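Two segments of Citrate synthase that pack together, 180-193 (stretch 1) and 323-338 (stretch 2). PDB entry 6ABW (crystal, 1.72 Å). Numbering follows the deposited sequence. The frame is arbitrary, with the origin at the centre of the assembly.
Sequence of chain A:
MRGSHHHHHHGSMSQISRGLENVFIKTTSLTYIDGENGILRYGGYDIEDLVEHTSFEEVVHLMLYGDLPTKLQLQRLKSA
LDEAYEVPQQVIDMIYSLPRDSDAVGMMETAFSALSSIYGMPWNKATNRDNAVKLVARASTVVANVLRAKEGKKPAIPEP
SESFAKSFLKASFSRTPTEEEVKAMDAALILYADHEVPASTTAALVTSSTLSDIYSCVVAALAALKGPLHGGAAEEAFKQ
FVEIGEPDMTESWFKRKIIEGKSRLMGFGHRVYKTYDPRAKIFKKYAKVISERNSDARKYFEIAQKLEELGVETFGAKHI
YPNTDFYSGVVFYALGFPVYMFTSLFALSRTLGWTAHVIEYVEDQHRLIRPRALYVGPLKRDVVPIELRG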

# COMPACT_ATOMS: atom_id res chain seq x y z
N GLU A 180 0.78 27.68 -23.88
CA GLU A 180 -0.61 27.43 -23.46
C GLU A 180 -0.74 25.97 -22.89
O GLU A 180 -1.41 25.78 -21.87
N GLU A 181 -0.02 25.06 -23.51
CA GLU A 181 0.02 23.66 -23.06
C GLU A 181 0.70 23.57 -21.69
O GLU A 181 0.20 22.87 -20.79
N VAL A 182 1.81 24.28 -21.50
CA VAL A 182 2.45 24.31 -20.26
C VAL A 182 1.55 24.85 -19.17
O VAL A 182 1.49 24.28 -18.08
N LYS A 183 0.87 25.94 -19.46
CA LYS A 183 0.09 26.58 -18.44
C LYS A 183 -1.10 25.61 -18.03
O LYS A 183 -1.53 25.56 -16.83
N ALA A 184 -1.65 24.93 -18.99
CA ALA A 184 -2.81 24.00 -18.72
C ALA A 184 -2.34 22.86 -17.82
O ALA A 184 -3.03 22.42 -16.93
N MET A 185 -1.17 22.35 -18.10
CA MET A 185 -0.60 21.21 -17.29
C MET A 185 -0.28 21.69 -15.90
O MET A 185 -0.57 21.03 -14.89
N ASP A 186 0.29 22.89 -15.78
CA ASP A 186 0.58 23.47 -14.51
C ASP A 186 -0.70 23.65 -13.71
O ASP A 186 -0.78 23.34 -12.46
N ALA A 187 -1.71 24.16 -14.37
CA ALA A 187 -3.00 24.32 -13.68
C ALA A 187 -3.54 22.97 -13.13
O ALA A 187 -4.06 22.88 -12.00
N ALA A 188 -3.52 21.96 -13.98
CA ALA A 188 -4.02 20.61 -13.66
C ALA A 188 -3.28 20.07 -12.46
O ALA A 188 -3.88 19.50 -11.58
N LEU A 189 -1.97 20.26 -12.40
CA LEU A 189 -1.17 19.84 -11.25
C LEU A 189 -1.55 20.54 -10.00
O LEU A 189 -1.60 19.92 -8.94
N ILE A 190 -1.86 21.82 -10.08
CA ILE A 190 -2.35 22.52 -8.87
C ILE A 190 -3.76 22.06 -8.48
O ILE A 190 -4.06 21.83 -7.29
N LEU A 191 -4.61 21.90 -9.50
CA LEU A 191 -6.03 21.64 -9.27
C LEU A 191 -6.31 20.33 -8.53
O LEU A 191 -7.24 20.22 -7.73
N TYR A 192 -5.53 19.30 -8.85
CA TYR A 192 -5.68 17.99 -8.30
C TYR A 192 -4.81 17.70 -7.05
O TYR A 192 -4.84 16.57 -6.54
N ALA A 193 -4.10 18.74 -6.52
CA ALA A 193 -3.05 18.48 -5.54
C ALA A 193 -3.60 17.90 -4.25
O ALA A 193 -2.95 17.03 -3.69
N ASN A 323 -18.36 18.40 -11.68
CA ASN A 323 -17.31 18.24 -10.70
C ASN A 323 -15.97 18.27 -11.40
O ASN A 323 -15.91 18.45 -12.60
N THR A 324 -14.92 18.16 -10.62
CA THR A 324 -13.55 18.31 -11.12
C THR A 324 -13.20 17.30 -12.19
O THR A 324 -12.26 17.55 -12.97
N ASP A 325 -13.94 16.19 -12.27
CA ASP A 325 -13.62 15.11 -13.23
C ASP A 325 -14.22 15.33 -14.63
O ASP A 325 -13.92 14.59 -15.55
N PHE A 326 -15.11 16.31 -14.77
CA PHE A 326 -15.88 16.49 -16.00
C PHE A 326 -15.02 17.00 -17.15
O PHE A 326 -15.12 16.51 -18.26
N TYR A 327 -14.20 18.03 -16.90
CA TYR A 327 -13.34 18.65 -17.90
C TYR A 327 -11.84 18.31 -17.77
O TYR A 327 -11.08 18.68 -18.64
N SER A 328 -11.43 17.54 -16.76
CA SER A 328 -9.98 17.29 -16.62
C SER A 328 -9.47 16.41 -17.75
O SER A 328 -8.40 16.68 -18.35
N GLY A 329 -10.24 15.38 -18.12
CA GLY A 329 -9.95 14.55 -19.22
C GLY A 329 -9.80 15.29 -20.54
O GLY A 329 -8.91 15.02 -21.36
N VAL A 330 -10.69 16.25 -20.78
CA VAL A 330 -10.57 17.11 -21.94
C VAL A 330 -9.22 17.82 -21.99
O VAL A 330 -8.61 17.86 -23.04
N VAL A 331 -8.75 18.38 -20.89
CA VAL A 331 -7.43 19.00 -20.80
C VAL A 331 -6.34 17.96 -21.09
O VAL A 331 -5.47 18.18 -21.95
N PHE A 332 -6.40 16.83 -20.42
CA PHE A 332 -5.34 15.84 -20.62
C PHE A 332 -5.27 15.29 -22.04
O PHE A 332 -4.17 15.16 -22.65
N TYR A 333 -6.43 15.04 -22.60
CA TYR A 333 -6.51 14.59 -24.00
C TYR A 333 -5.95 15.63 -24.96
O TYR A 333 -5.17 15.26 -25.85
N ALA A 334 -6.28 16.89 -24.74
CA ALA A 334 -5.85 18.00 -25.63
C ALA A 334 -4.31 18.14 -25.55
O ALA A 334 -3.68 18.54 -26.50
N LEU A 335 -3.72 17.82 -24.38
CA LEU A 335 -2.29 17.80 -24.19
C LEU A 335 -1.59 16.67 -24.92
O LEU A 335 -0.36 16.76 -25.06
N GLY A 336 -2.30 15.61 -25.31
CA GLY A 336 -1.73 14.42 -25.98
C GLY A 336 -1.75 13.15 -25.17
O GLY A 336 -1.22 12.14 -25.59
N PHE A 337 -2.40 13.19 -23.98
CA PHE A 337 -2.40 12.00 -23.16
C PHE A 337 -3.54 11.10 -23.56
O PHE A 337 -4.66 11.55 -23.68
N PRO A 338 -3.26 9.79 -23.71
CA PRO A 338 -4.39 8.91 -23.90
C PRO A 338 -5.28 8.79 -22.63
O PRO A 338 -4.77 8.95 -21.51

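The most unusual feature of this contact is its polar end: a buried tyrosine hydroxyl, just past the end of one helix, ties together two residues near the start of the other. Tyr-192 is the first residue to leave helical geometry after Leu-191. Its CA-to-CB bond points toward the other stretch, and with chi1 at -89° (m) the ring reaches across. Its OH donates to Asp-325 OD1 at 2.7 Å and accepts from Ser-328 OG, with Tyr-192 OH and Ser-328 OG 2.8 Å apart. Ser-328 takes the p rotamer and Asp-325 the m rotamer. Asp-325 starts out sideways, but its carboxylate comes nearer. Behind it, Asn-323 (p) caps the turn into the helix, its OD1 accepting from Asp-325 N at 2.8 Å. Thr-324 (t) sits against the same ring, Tyr-192 CE1 to Thr-324 OG1 being 3.6 Å, yet that buried hydroxyl finds no polar partner in the model.

From here the helices run roughly antiparallel, at 143°, with axes 10.3 Å apart at closest approach. On stretch 1, Glu-181, Ala-184, Ala-188 and Tyr-192 point toward the partner, three or four residues apart, about one helical turn each, and the two alanines give larger side chains a short surface to meet. Phe-332 (m) bridges the polar and apolar parts. Its CE1 lies 3.8 Å from Ala-188 CB, while its CE2 meets Tyr-192 CE2 at 4.1 Å, an approach near the plane of both rings. Val-331 (t) points in at Ala-184, CG1 to CB 4.2 Å.

Leu-335 anchors the far end. Its CB leaves sideways, but the m, t rotamer brings the methyls nearer: CD2 lies 3.4 Å from the backbone O of Glu-181 and 3.6 Å from Glu-181 CB, while CD1 lies 3.9 Å from Met-185 SD. Met-185 leaves its helix sideways in a t, p conformation, and its sulfur also touches Phe-337, SD to CE2 4.2 Å, approaching that ring obliquely. Gly-336, between Leu-335 and Phe-337, ends the helix in a Schellman motif with phi at 112°; a CB there would be jammed against the preceding carbonyl O.

Glu-181 (m, t) combines both chemistries. Its CB packs on Leu-335, while its carboxylate extends to a water that donates both to Glu-181 OE2, 2.4 Å from the water O, and to Ala-334 O, 2.5 Å from the same water O. The apolar middle is thus bracketed by direct hydrogen bonds at one end and a water bridge at the other.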

# COMPACT_ATOMS: atom_id res chain seq x y z
CB GLU A 180 -1.56 27.65 -24.60
CG GLU A 180 -1.67 29.13 -25.03
CD GLU A 180 -0.52 29.64 -25.95
OE1 GLU A 180 0.32 28.85 -26.52
OE2 GLU A 180 -0.46 30.89 -26.10
CB GLU A 181 0.68 22.75 -24.06
CG GLU A 181 -0.08 22.50 -25.33
CD GLU A 181 0.76 21.68 -26.35
OE1 GLU A 181 1.93 21.97 -26.66
OE2 GLU A 181 0.29 20.64 -26.79
CB VAL A 182 3.78 25.11 -20.27
CG1 VAL A 182 4.34 25.24 -18.89
CG2 VAL A 182 4.72 24.42 -21.23
CB LYS A 183 -0.41 27.92 -18.95
CG LYS A 183 -1.37 28.61 -17.98
CD LYS A 183 -0.75 29.11 -16.68
CE LYS A 183 -1.72 29.90 -15.77
NZ LYS A 183 -1.04 30.20 -14.49
CB ALA A 184 -3.38 23.45 -20.03
CB MET A 185 0.60 20.64 -18.03
CG MET A 185 1.22 19.43 -17.28
SD MET A 185 0.15 17.98 -17.47
CE MET A 185 0.10 17.36 -15.80
CB ASP A 186 1.32 24.85 -14.69
CG ASP A 186 1.78 25.40 -13.39
OD1 ASP A 186 2.75 24.81 -12.77
OD2 ASP A 186 1.13 26.38 -12.93
CB ALA A 187 -4.03 24.99 -14.61
CB ALA A 188 -3.85 19.69 -14.84
CB LEU A 189 0.30 20.08 -11.46
CG LEU A 189 0.90 19.24 -12.54
CD1 LEU A 189 2.23 19.77 -13.00
CD2 LEU A 189 1.04 17.83 -11.97
CB ILE A 190 -2.35 24.06 -9.09
CG1 ILE A 190 -0.88 24.58 -9.22
CG2 ILE A 190 -3.05 24.76 -7.92
CD1 ILE A 190 -0.79 25.97 -9.80
CB LEU A 191 -6.80 21.69 -10.60
CG LEU A 191 -7.05 23.08 -11.23
CD1 LEU A 191 -7.52 23.07 -12.67
CD2 LEU A 191 -8.02 23.90 -10.37
CB TYR A 192 -5.48 16.94 -9.41
CG TYR A 192 -6.68 16.49 -10.22
CD1 TYR A 192 -7.97 16.36 -9.64
CD2 TYR A 192 -6.54 16.06 -11.53
CE1 TYR A 192 -9.02 15.83 -10.34
CE2 TYR A 192 -7.61 15.54 -12.23
CZ TYR A 192 -8.87 15.43 -11.63
OH TYR A 192 -9.94 14.86 -12.33
CB ALA A 193 -2.20 19.70 -5.27
CB ASN A 323 -17.56 16.97 -9.82
CG ASN A 323 -17.43 15.67 -10.58
OD1 ASN A 323 -16.52 15.50 -11.41
ND2 ASN A 323 -18.29 14.73 -10.28
CB THR A 324 -12.54 18.22 -9.96
OG1 THR A 324 -11.26 18.60 -10.44
CG2 THR A 324 -12.53 16.85 -9.37
CB ASP A 325 -13.99 13.77 -12.63
CG ASP A 325 -13.32 13.53 -11.20
OD1 ASP A 325 -12.06 13.76 -11.02
OD2 ASP A 325 -14.10 13.16 -10.25
CB PHE A 326 -17.12 17.42 -15.77
CG PHE A 326 -18.13 17.34 -16.91
CD1 PHE A 326 -18.94 16.28 -17.04
CD2 PHE A 326 -18.12 18.30 -17.92
CE1 PHE A 326 -19.82 16.20 -18.10
CE2 PHE A 326 -19.00 18.25 -18.96
CZ PHE A 326 -19.85 17.21 -19.06
CB TYR A 327 -13.50 20.16 -17.84
CG TYR A 327 -14.74 20.67 -18.52
CD1 TYR A 327 -14.82 20.63 -19.88
CD2 TYR A 327 -15.77 21.24 -17.82
CE1 TYR A 327 -15.94 21.11 -20.54
CE2 TYR A 327 -16.93 21.72 -18.46
CZ TYR A 327 -17.00 21.64 -19.81
OH TYR A 327 -18.11 22.11 -20.54
CB SER A 328 -9.69 16.67 -15.23
OG SER A 328 -10.38 15.43 -15.06
CB VAL A 330 -11.73 18.12 -22.07
CG1 VAL A 330 -11.55 18.97 -23.35
CG2 VAL A 330 -13.05 17.35 -22.14
CB VAL A 331 -7.21 19.66 -19.43
CG1 VAL A 331 -5.80 20.15 -19.27
CG2 VAL A 331 -8.14 20.85 -19.25
CB PHE A 332 -5.49 14.67 -19.63
CG PHE A 332 -5.42 15.04 -18.18
CD1 PHE A 332 -4.53 15.98 -17.68
CD2 PHE A 332 -6.29 14.35 -17.27
CE1 PHE A 332 -4.47 16.26 -16.35
CE2 PHE A 332 -6.18 14.67 -15.92
CZ PHE A 332 -5.24 15.58 -15.52
CB TYR A 333 -7.97 14.29 -24.37
CG TYR A 333 -8.08 13.53 -25.65
CD1 TYR A 333 -7.92 12.17 -25.68
CD2 TYR A 333 -8.28 14.22 -26.85
CE1 TYR A 333 -8.05 11.48 -26.89
CE2 TYR A 333 -8.38 13.55 -28.05
CZ TYR A 333 -8.25 12.20 -28.07
OH TYR A 333 -8.37 11.56 -29.28
CB ALA A 334 -6.53 19.26 -25.17
CB LEU A 335 -1.91 17.77 -22.72
CG LEU A 335 -2.26 19.04 -21.96
CD1 LEU A 335 -2.15 18.81 -20.50
CD2 LEU A 335 -1.38 20.26 -22.39
CB PHE A 337 -2.47 12.31 -21.67
CG PHE A 337 -1.23 12.98 -21.12
CD1 PHE A 337 -0.09 12.22 -20.78
CD2 PHE A 337 -1.19 14.31 -20.88
CE1 PHE A 337 1.04 12.82 -20.32
CE2 PHE A 337 -0.06 14.92 -20.35
CZ PHE A 337 1.08 14.19 -20.11
CB PRO A 338 -3.75 7.58 -24.28
CG PRO A 338 -2.29 7.82 -24.36
CD PRO A 338 -1.94 9.14 -23.83
O HOH W 1 -1.86 19.90 -27.65